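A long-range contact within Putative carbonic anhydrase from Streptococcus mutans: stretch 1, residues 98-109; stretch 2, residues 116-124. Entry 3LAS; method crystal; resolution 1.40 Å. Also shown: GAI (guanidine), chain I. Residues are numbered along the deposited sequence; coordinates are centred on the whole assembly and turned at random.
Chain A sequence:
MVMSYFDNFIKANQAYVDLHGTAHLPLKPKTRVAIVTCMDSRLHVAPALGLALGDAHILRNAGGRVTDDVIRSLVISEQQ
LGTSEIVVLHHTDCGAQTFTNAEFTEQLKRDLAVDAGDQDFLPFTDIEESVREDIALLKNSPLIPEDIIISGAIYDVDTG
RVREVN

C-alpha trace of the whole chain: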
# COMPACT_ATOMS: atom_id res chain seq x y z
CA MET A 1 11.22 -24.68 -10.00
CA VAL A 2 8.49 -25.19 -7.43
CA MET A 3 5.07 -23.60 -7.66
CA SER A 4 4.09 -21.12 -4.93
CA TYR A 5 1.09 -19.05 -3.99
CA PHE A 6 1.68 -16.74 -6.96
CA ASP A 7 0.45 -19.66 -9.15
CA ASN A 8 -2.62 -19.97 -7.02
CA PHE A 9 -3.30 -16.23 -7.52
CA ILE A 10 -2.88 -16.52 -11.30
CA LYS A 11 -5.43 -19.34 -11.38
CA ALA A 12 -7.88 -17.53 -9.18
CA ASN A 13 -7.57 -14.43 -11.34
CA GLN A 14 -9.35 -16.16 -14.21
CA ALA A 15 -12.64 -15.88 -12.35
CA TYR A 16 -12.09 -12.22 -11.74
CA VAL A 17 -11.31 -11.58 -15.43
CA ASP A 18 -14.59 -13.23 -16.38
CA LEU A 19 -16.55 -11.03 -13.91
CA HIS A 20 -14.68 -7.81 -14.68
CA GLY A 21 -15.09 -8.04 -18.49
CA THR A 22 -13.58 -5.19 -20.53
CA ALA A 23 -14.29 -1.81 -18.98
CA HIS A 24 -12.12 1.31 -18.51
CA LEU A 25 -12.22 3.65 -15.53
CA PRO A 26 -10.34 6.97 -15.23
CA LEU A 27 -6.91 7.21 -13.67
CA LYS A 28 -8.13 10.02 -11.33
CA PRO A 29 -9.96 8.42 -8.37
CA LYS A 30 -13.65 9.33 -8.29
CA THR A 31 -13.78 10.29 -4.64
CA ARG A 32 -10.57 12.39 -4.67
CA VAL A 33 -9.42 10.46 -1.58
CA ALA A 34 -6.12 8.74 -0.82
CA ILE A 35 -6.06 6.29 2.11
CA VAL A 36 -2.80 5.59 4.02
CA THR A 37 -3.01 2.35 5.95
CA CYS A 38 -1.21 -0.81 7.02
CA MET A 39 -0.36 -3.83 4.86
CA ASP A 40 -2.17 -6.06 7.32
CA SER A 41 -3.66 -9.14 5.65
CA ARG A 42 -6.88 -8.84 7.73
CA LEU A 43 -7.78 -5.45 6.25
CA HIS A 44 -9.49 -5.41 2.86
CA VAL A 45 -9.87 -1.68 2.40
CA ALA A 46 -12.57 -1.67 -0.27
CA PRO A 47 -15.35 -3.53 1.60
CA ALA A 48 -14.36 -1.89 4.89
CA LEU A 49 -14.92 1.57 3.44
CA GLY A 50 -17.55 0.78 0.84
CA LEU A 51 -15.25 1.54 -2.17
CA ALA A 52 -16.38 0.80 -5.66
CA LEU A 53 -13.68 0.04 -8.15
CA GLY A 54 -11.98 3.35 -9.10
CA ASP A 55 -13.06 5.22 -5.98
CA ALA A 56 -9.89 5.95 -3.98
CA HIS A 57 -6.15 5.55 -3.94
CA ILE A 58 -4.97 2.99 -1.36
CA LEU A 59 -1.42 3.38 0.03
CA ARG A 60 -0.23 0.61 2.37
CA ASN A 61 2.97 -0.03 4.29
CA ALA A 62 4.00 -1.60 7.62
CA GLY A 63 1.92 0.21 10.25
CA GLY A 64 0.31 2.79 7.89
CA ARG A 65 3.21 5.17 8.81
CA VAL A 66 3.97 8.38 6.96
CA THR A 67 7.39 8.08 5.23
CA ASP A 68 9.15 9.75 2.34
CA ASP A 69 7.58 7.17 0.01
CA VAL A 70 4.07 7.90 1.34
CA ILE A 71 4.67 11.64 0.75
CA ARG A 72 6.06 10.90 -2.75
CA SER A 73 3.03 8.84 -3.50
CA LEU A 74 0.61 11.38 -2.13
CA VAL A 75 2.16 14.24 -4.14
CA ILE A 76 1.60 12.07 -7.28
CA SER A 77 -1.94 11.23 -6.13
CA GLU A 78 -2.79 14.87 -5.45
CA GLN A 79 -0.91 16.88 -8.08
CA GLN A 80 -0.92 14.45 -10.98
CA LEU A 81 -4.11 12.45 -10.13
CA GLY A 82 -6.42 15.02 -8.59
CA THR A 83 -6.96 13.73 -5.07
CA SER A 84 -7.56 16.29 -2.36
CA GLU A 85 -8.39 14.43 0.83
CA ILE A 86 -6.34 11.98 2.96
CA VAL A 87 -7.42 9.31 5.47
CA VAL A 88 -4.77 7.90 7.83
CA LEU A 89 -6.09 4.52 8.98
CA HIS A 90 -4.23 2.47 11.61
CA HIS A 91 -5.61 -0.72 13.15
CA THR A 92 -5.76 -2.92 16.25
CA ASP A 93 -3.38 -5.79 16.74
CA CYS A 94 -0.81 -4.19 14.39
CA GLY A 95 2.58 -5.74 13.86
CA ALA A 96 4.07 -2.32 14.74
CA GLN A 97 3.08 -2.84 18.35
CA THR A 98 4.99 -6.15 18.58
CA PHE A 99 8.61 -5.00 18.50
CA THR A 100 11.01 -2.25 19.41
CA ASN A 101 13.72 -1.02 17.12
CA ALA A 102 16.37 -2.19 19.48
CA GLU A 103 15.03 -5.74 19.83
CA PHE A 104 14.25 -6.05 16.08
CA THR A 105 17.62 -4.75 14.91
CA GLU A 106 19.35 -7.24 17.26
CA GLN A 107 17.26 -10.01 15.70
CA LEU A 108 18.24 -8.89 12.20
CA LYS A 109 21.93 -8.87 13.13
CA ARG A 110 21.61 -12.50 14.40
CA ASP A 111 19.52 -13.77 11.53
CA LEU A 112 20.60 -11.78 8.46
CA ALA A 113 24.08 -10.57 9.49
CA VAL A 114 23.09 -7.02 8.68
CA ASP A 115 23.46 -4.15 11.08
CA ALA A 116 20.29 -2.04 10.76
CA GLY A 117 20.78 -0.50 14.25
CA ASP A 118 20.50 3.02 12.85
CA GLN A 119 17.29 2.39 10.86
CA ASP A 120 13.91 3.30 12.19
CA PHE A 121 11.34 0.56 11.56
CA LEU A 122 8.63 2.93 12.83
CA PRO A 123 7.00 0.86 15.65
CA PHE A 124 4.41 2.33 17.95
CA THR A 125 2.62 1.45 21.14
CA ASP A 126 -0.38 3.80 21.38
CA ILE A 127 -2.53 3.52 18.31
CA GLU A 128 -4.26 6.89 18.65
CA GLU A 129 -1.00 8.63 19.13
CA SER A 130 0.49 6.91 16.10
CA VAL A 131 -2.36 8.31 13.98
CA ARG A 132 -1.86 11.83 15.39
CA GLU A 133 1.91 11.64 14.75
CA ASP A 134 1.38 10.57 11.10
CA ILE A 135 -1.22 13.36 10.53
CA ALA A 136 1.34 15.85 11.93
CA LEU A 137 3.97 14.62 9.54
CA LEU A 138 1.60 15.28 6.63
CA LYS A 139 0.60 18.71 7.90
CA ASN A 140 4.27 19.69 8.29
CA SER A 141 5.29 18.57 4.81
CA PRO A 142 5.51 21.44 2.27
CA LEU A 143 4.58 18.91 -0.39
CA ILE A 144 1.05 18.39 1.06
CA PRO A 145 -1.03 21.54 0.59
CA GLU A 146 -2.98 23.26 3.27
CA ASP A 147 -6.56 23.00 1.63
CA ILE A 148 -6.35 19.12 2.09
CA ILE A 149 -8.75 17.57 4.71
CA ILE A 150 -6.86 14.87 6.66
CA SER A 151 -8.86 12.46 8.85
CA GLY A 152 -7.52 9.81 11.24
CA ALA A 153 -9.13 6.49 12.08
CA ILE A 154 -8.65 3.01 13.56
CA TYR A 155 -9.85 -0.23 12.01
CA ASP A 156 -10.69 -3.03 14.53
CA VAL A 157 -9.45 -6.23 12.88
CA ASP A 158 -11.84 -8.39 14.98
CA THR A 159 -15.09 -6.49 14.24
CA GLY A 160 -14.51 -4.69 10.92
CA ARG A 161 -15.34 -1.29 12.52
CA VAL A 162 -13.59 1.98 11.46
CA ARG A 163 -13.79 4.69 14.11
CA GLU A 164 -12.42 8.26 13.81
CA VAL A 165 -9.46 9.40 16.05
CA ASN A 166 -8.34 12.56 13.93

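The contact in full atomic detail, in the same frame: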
# COMPACT_ATOMS: atom_id res chain seq x y z
N THR A 98 4.40 -4.89 18.09
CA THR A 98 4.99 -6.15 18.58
C THR A 98 6.46 -6.19 18.72
O THR A 98 7.01 -7.21 19.10
CB THR A 98 4.56 -7.32 17.67
OG1 THR A 98 5.20 -7.25 16.39
CG2 THR A 98 3.01 -7.36 17.52
N PHE A 99 7.12 -5.07 18.39
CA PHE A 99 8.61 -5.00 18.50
C PHE A 99 9.05 -3.62 18.82
O PHE A 99 8.33 -2.64 18.58
CB PHE A 99 9.24 -5.54 17.20
CG PHE A 99 9.03 -4.61 16.04
CD1 PHE A 99 9.98 -3.61 15.72
CD2 PHE A 99 7.91 -4.73 15.21
CE1 PHE A 99 9.70 -2.74 14.64
CE2 PHE A 99 7.71 -3.92 14.16
CZ PHE A 99 8.54 -2.86 13.89
N THR A 100 10.27 -3.52 19.33
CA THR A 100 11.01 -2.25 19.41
C THR A 100 12.13 -2.27 18.37
O THR A 100 12.64 -3.29 17.94
CB THR A 100 11.67 -2.02 20.80
OG1 THR A 100 12.68 -2.99 20.99
CG2 THR A 100 10.61 -2.16 21.89
N ASN A 101 12.58 -1.06 18.00
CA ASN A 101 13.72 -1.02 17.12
C ASN A 101 14.92 -1.72 17.65
O ASN A 101 15.61 -2.44 16.89
CB ASN A 101 14.12 0.44 16.76
CG ASN A 101 13.26 1.10 15.76
OD1 ASN A 101 12.71 0.44 14.82
ND2 ASN A 101 13.13 2.44 15.89
N ALA A 102 15.21 -1.55 18.93
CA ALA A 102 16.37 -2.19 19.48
C ALA A 102 16.31 -3.71 19.43
O ALA A 102 17.24 -4.35 19.02
CB ALA A 102 16.56 -1.68 20.96
N GLU A 103 15.17 -4.26 19.78
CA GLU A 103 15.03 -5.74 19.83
C GLU A 103 15.06 -6.25 18.36
O GLU A 103 15.71 -7.24 18.05
CB GLU A 103 13.61 -6.13 20.33
CG GLU A 103 13.17 -5.71 21.73
CD GLU A 103 11.68 -6.02 22.03
OE1 GLU A 103 10.76 -5.98 21.08
OE2 GLU A 103 11.47 -6.29 23.24
N PHE A 104 14.39 -5.53 17.45
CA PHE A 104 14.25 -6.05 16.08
C PHE A 104 15.60 -5.98 15.38
O PHE A 104 16.02 -6.87 14.70
CB PHE A 104 13.20 -5.28 15.36
CG PHE A 104 12.83 -5.89 14.06
CD1 PHE A 104 12.74 -5.12 12.94
CD2 PHE A 104 12.42 -7.23 13.92
CE1 PHE A 104 12.31 -5.62 11.72
CE2 PHE A 104 11.98 -7.72 12.64
CZ PHE A 104 11.99 -6.91 11.55
N THR A 105 16.37 -4.92 15.64
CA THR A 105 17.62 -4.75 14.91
C THR A 105 18.61 -5.77 15.50
O THR A 105 19.42 -6.34 14.75
CB THR A 105 18.10 -3.19 14.81
OG1 THR A 105 18.27 -2.87 16.14
CG2 THR A 105 17.07 -2.36 14.12
N GLU A 106 18.49 -6.13 16.78
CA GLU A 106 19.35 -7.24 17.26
C GLU A 106 19.00 -8.57 16.55
O GLU A 106 19.91 -9.37 16.20
CB GLU A 106 19.22 -7.43 18.76
CG GLU A 106 19.96 -6.37 19.58
CD GLU A 106 21.39 -6.20 19.09
OE1 GLU A 106 22.18 -7.18 19.19
OE2 GLU A 106 21.70 -5.08 18.58
N GLN A 107 17.67 -8.86 16.39
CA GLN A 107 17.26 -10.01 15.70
C GLN A 107 17.76 -10.05 14.26
O GLN A 107 18.22 -11.11 13.76
CB GLN A 107 15.73 -10.05 15.70
CG GLN A 107 15.12 -11.34 15.02
CD GLN A 107 13.63 -11.31 14.95
OE1 GLN A 107 12.98 -11.56 13.87
NE2 GLN A 107 13.03 -10.96 16.05
N LEU A 108 17.72 -8.92 13.54
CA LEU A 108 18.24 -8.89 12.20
C LEU A 108 19.74 -9.15 12.15
O LEU A 108 20.22 -9.78 11.21
CB LEU A 108 17.88 -7.59 11.51
CG LEU A 108 16.39 -7.32 11.43
CD1 LEU A 108 16.20 -5.97 10.78
CD2 LEU A 108 15.58 -8.33 10.56
N LYS A 109 20.48 -8.64 13.11
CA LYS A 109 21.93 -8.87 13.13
C LYS A 109 22.16 -10.38 13.27
O LYS A 109 23.00 -10.95 12.56
CB LYS A 109 22.55 -8.14 14.32
CG LYS A 109 22.88 -6.73 14.19
N ALA A 116 21.28 -3.05 11.11
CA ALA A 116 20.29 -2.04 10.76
C ALA A 116 19.97 -1.24 12.04
O ALA A 116 18.92 -0.64 12.13
CB ALA A 116 19.06 -2.66 10.17
N GLY A 117 20.95 -1.17 12.94
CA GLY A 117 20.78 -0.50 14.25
C GLY A 117 20.46 0.97 14.10
O GLY A 117 19.74 1.54 14.99
N ASP A 118 20.84 1.58 13.01
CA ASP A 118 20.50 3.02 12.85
C ASP A 118 19.21 3.26 12.13
O ASP A 118 18.83 4.41 11.95
CB ASP A 118 21.64 3.74 12.08
N GLN A 119 18.52 2.22 11.69
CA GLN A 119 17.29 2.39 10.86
C GLN A 119 16.08 2.34 11.74
O GLN A 119 15.95 1.47 12.67
CB GLN A 119 17.15 1.19 9.94
CG GLN A 119 18.20 1.02 8.96
CD GLN A 119 18.20 2.13 7.89
OE1 GLN A 119 19.26 2.69 7.60
NE2 GLN A 119 17.03 2.53 7.43
N ASP A 120 15.12 3.19 11.41
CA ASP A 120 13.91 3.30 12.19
C ASP A 120 12.82 2.47 11.48
O ASP A 120 12.37 2.80 10.39
CB ASP A 120 13.48 4.77 12.26
CG ASP A 120 12.36 4.98 13.25
OD1 ASP A 120 11.82 4.03 13.78
OD2 ASP A 120 12.03 6.20 13.56
N PHE A 121 12.43 1.39 12.08
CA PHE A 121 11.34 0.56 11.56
C PHE A 121 9.97 1.09 11.88
O PHE A 121 8.95 0.47 11.46
CB PHE A 121 11.51 -0.91 11.98
CG PHE A 121 12.69 -1.54 11.26
CD1 PHE A 121 12.52 -2.20 10.06
CD2 PHE A 121 13.97 -1.44 11.80
CE1 PHE A 121 13.60 -2.73 9.36
CE2 PHE A 121 15.07 -2.02 11.08
CZ PHE A 121 14.83 -2.63 9.85
N LEU A 122 9.88 2.20 12.61
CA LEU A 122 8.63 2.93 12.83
C LEU A 122 7.59 2.17 13.66
O LEU A 122 6.40 2.20 13.38
CB LEU A 122 7.99 3.52 11.56
CG LEU A 122 8.91 4.30 10.67
CD1 LEU A 122 8.29 4.67 9.32
CD2 LEU A 122 9.46 5.54 11.37
N PRO A 123 7.98 1.47 14.76
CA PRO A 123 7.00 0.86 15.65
C PRO A 123 6.19 1.90 16.40
O PRO A 123 6.58 3.10 16.41
CB PRO A 123 7.90 0.01 16.64
CG PRO A 123 9.15 0.88 16.76
CD PRO A 123 9.36 1.41 15.30
N PHE A 124 5.15 1.42 17.04
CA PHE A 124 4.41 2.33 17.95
C PHE A 124 3.78 1.45 19.01
O PHE A 124 3.52 0.20 18.87
CB PHE A 124 3.34 3.18 17.15
CG PHE A 124 2.25 2.38 16.47
CD1 PHE A 124 1.22 1.82 17.19
CD2 PHE A 124 2.23 2.31 15.10
CE1 PHE A 124 0.17 1.14 16.53
CE2 PHE A 124 1.16 1.64 14.41
CZ PHE A 124 0.19 1.06 15.12
C GAI I . 14.93 -0.33 5.90
N1 GAI I . 14.88 -0.09 4.58
N2 GAI I . 14.42 0.32 6.92
N3 GAI I . 15.71 -1.00 6.63
O HOH W 1 20.34 -5.26 12.45

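What fills the hollow along the helix that begins at Asn 101? The ring of Phe 121 does. Its CA-to-CB bond points toward the helix, and the ring lies among Phe 104, Thr 105 and Leu 108, residues spanning about one turn. Phe 104 presents its ring edge to the face of Phe 121, with centroids 5.1 Å apart and planes at 89°. Leu 108 CD1 packs 3.7 Å from Phe 121 CZ, and Thr 105 CG2 lies 3.7 Å from Phe 121 CE2. A flat, apolar ring suits this buried pocket, since it offers carbon to every one of these neighbours.

How is the ring held in register? Asn 101, at the start of the helix, uses both ends of its amide. Asn 101 OD1 accepts from Phe 121 N at 2.9 Å, while Asn 101 ND2 donates to Asp 120 OD1, also at 2.9 Å and nearly straight at 170°. Asp 120 OD1 additionally accepts from Leu 122 N at 2.9 Å, so one carboxylate oxygen accepts from both the Asn 101 amide and the Leu 122 backbone.

Where does the proline fit? The CA-to-CB bond of Pro 123 points toward the first stretch and sets CB over one face of the Phe 99 ring, 4.2 Å from the centroid of that ring, a CH-pi contact. Phe 99 CE1 also reaches Phe 121 CB at 3.7 Å, so its ring touches both residues.

What closes the other end? The turn from Ala 116 to Gln 119 passes beside Thr 105, and Thr 105 CB is 3.8 Å from Gly 117 CA. Thr 105 OG1 donates to Asn 101 O at 2.8 Å, satisfying the hydroxyl within the helix. Thr 105 CG2 lies 3.2 Å from Ala 116 O. A water bridges the backbones, donating to Thr 105 O and accepting from Ala 116 N.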